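Local coordinates for putative oxidoreductase (Mycobacterium avium, PDB 3QHA), which probably catalyses the NAD(P)-dependent oxidation of a hydroxy acid, in the manner of 3-hydroxyisobutyrate dehydrogenases, at the interface of chains A and B. Coordinates in Å, arbitrary orientation; residue numbers count along the deposited sequence, not the author numbering. Chains: chain A/B, Putative oxidoreductase.

The interface of chains A and B. Residues chain A 187, 225-226, 229-230, 283; chain B 191-192, 195, 199.
A:Ile229 lies over one face of the B:Tyr192 ring, in a two-fold contact between the helical C-terminal regions of two copies of a 3-hydroxyisobutyrate dehydrogenase-like protein, which may well be the biological dimer. The patch is a worked example of a helix interleaving its side chains with a turn: helix 176-204 of chain B presents B:Ser191 and B:Tyr192, then B:Ala195 and B:Met199 on the following turns, to the 3-10 helix 226-229 of chain A and the loop after it. CB of A:Ile229 sits 3.8 Å from CD1 of B:Tyr192, above the ring but displaced toward its rim, and the two side chains meet at a slant. With CG1 anti to the backbone N (chi1 -154°), the isoleucine runs CG1 and CD1 past the CG and CD2 side of the ring, while CG2 points at the B:Ala195 methyl, a tight 3.5 Å from CG2 to CB. One turn on along the chain B helix, B:Met199 meets A:Met230, the residue after A:Ile229. The methionine side chains run alongside one another, antiparallel. Both bend at their last torsion (chi3 93° in A:Met230), and CE of A:Met230 meets CG of B:Met199 at 3.5 Å. CD1 of A:Leu187 lies 3.7 Å from CA of B:Ala195. Polar linkage across this largely apolar patch is through water: the phenol OH of B:Tyr192 lies 2.6 Å from water 1, which lies 3.0 Å from the carbonyl O of A:Gly225, itself in plane at the ring's edge.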
loop_
_atom_site.group_PDB
_atom_site.type_symbol
_atom_site.label_atom_id
_atom_site.label_comp_id
_atom_site.label_asym_id
_atom_site.label_seq_id
_atom_site.Cartn_x
_atom_site.Cartn_y
_atom_site.Cartn_z
ATOM N N LEU A 187 -0.306 -6.650 8.250
ATOM C CA LEU A 187 -0.022 -6.278 6.867
ATOM C C LEU A 187 0.729 -4.950 6.795
ATOM O O LEU A 187 1.769 -4.865 6.137
ATOM C CB LEU A 187 -1.312 -6.214 6.035
ATOM C CG LEU A 187 -1.156 -5.693 4.597
ATOM C CD1 LEU A 187 -0.107 -6.495 3.843
ATOM C CD2 LEU A 187 -2.491 -5.716 3.862
ATOM N N GLY A 225 -2.882 -0.304 -3.705
ATOM C CA GLY A 225 -1.881 -0.834 -2.777
ATOM C C GLY A 225 -2.037 -2.325 -2.514
ATOM O O GLY A 225 -2.682 -3.027 -3.292
ATOM N N PRO A 226 -1.435 -2.822 -1.415
ATOM C CA PRO A 226 -1.478 -4.246 -1.051
ATOM C C PRO A 226 -2.888 -4.833 -1.045
ATOM O O PRO A 226 -3.066 -5.997 -1.397
ATOM C CB PRO A 226 -0.896 -4.272 0.365
ATOM C CG PRO A 226 -0.040 -3.068 0.457
ATOM C CD PRO A 226 -0.594 -2.041 -0.490
ATOM N N ILE A 229 -4.792 -7.138 -3.862
ATOM C CA ILE A 229 -4.787 -8.601 -3.990
ATOM C C ILE A 229 -5.845 -9.269 -3.102
ATOM O O ILE A 229 -6.064 -10.477 -3.194
ATOM C CB ILE A 229 -3.379 -9.177 -3.670
ATOM C CG1 ILE A 229 -3.146 -10.521 -4.379
ATOM C CG2 ILE A 229 -3.181 -9.315 -2.161
ATOM C CD1 ILE A 229 -3.281 -10.467 -5.893
ATOM N N MET A 230 -6.503 -8.474 -2.258
ATOM C CA MET A 230 -7.482 -8.971 -1.291
ATOM C C MET A 230 -8.878 -8.944 -1.903
ATOM O O MET A 230 -9.724 -8.131 -1.531
ATOM C CB MET A 230 -7.426 -8.133 -0.005
ATOM C CG MET A 230 -6.037 -8.092 0.628
ATOM S SD MET A 230 -5.904 -7.143 2.166
ATOM C CE MET A 230 -6.169 -8.418 3.393
ATOM N N LEU A 283 4.483 -17.190 -2.399
ATOM C CA LEU A 283 3.473 -16.388 -3.107
ATOM C C LEU A 283 2.373 -17.233 -3.739
ATOM O O LEU A 283 1.192 -16.935 -3.584
ATOM C CB LEU A 283 4.112 -15.513 -4.190
ATOM C CG LEU A 283 3.169 -14.571 -4.947
ATOM C CD1 LEU A 283 2.503 -13.564 -4.004
ATOM C CD2 LEU A 283 3.922 -13.854 -6.049
ATOM N N SER B 191 4.549 -7.474 -0.574
ATOM C CA SER B 191 3.382 -6.953 0.146
ATOM C C SER B 191 2.099 -7.726 -0.180
ATOM O O SER B 191 1.244 -7.884 0.691
ATOM C CB SER B 191 3.199 -5.445 -0.084
ATOM O OG SER B 191 2.548 -5.176 -1.314
ATOM N N TYR B 192 1.963 -8.213 -1.416
ATOM C CA TYR B 192 0.870 -9.142 -1.754
ATOM C C TYR B 192 0.997 -10.447 -0.960
ATOM O O TYR B 192 0.009 -10.950 -0.428
ATOM C CB TYR B 192 0.827 -9.465 -3.257
ATOM C CG TYR B 192 0.349 -8.351 -4.185
ATOM C CD1 TYR B 192 -0.175 -7.148 -3.695
ATOM C CD2 TYR B 192 0.391 -8.525 -5.568
ATOM C CE1 TYR B 192 -0.616 -6.144 -4.567
ATOM C CE2 TYR B 192 -0.047 -7.533 -6.440
ATOM C CZ TYR B 192 -0.551 -6.347 -5.934
ATOM O OH TYR B 192 -0.986 -5.371 -6.803
ATOM N N ALA B 195 -0.199 -9.711 2.380
ATOM C CA ALA B 195 -1.653 -9.556 2.381
ATOM C C ALA B 195 -2.334 -10.921 2.505
ATOM O O ALA B 195 -3.263 -11.090 3.297
ATOM C CB ALA B 195 -2.118 -8.836 1.128
ATOM N N MET B 199 -4.799 -12.414 5.296
ATOM C CA MET B 199 -6.082 -13.039 4.967
ATOM C C MET B 199 -6.219 -14.421 5.607
ATOM O O MET B 199 -7.310 -14.807 6.020
ATOM C CB MET B 199 -6.255 -13.169 3.450
ATOM C CG MET B 199 -6.397 -11.846 2.719
ATOM S SD MET B 199 -6.017 -11.984 0.962
ATOM C CE MET B 199 -7.447 -12.887 0.367
HETATM O O HOH W 1 -1.217 -2.903 -5.918
#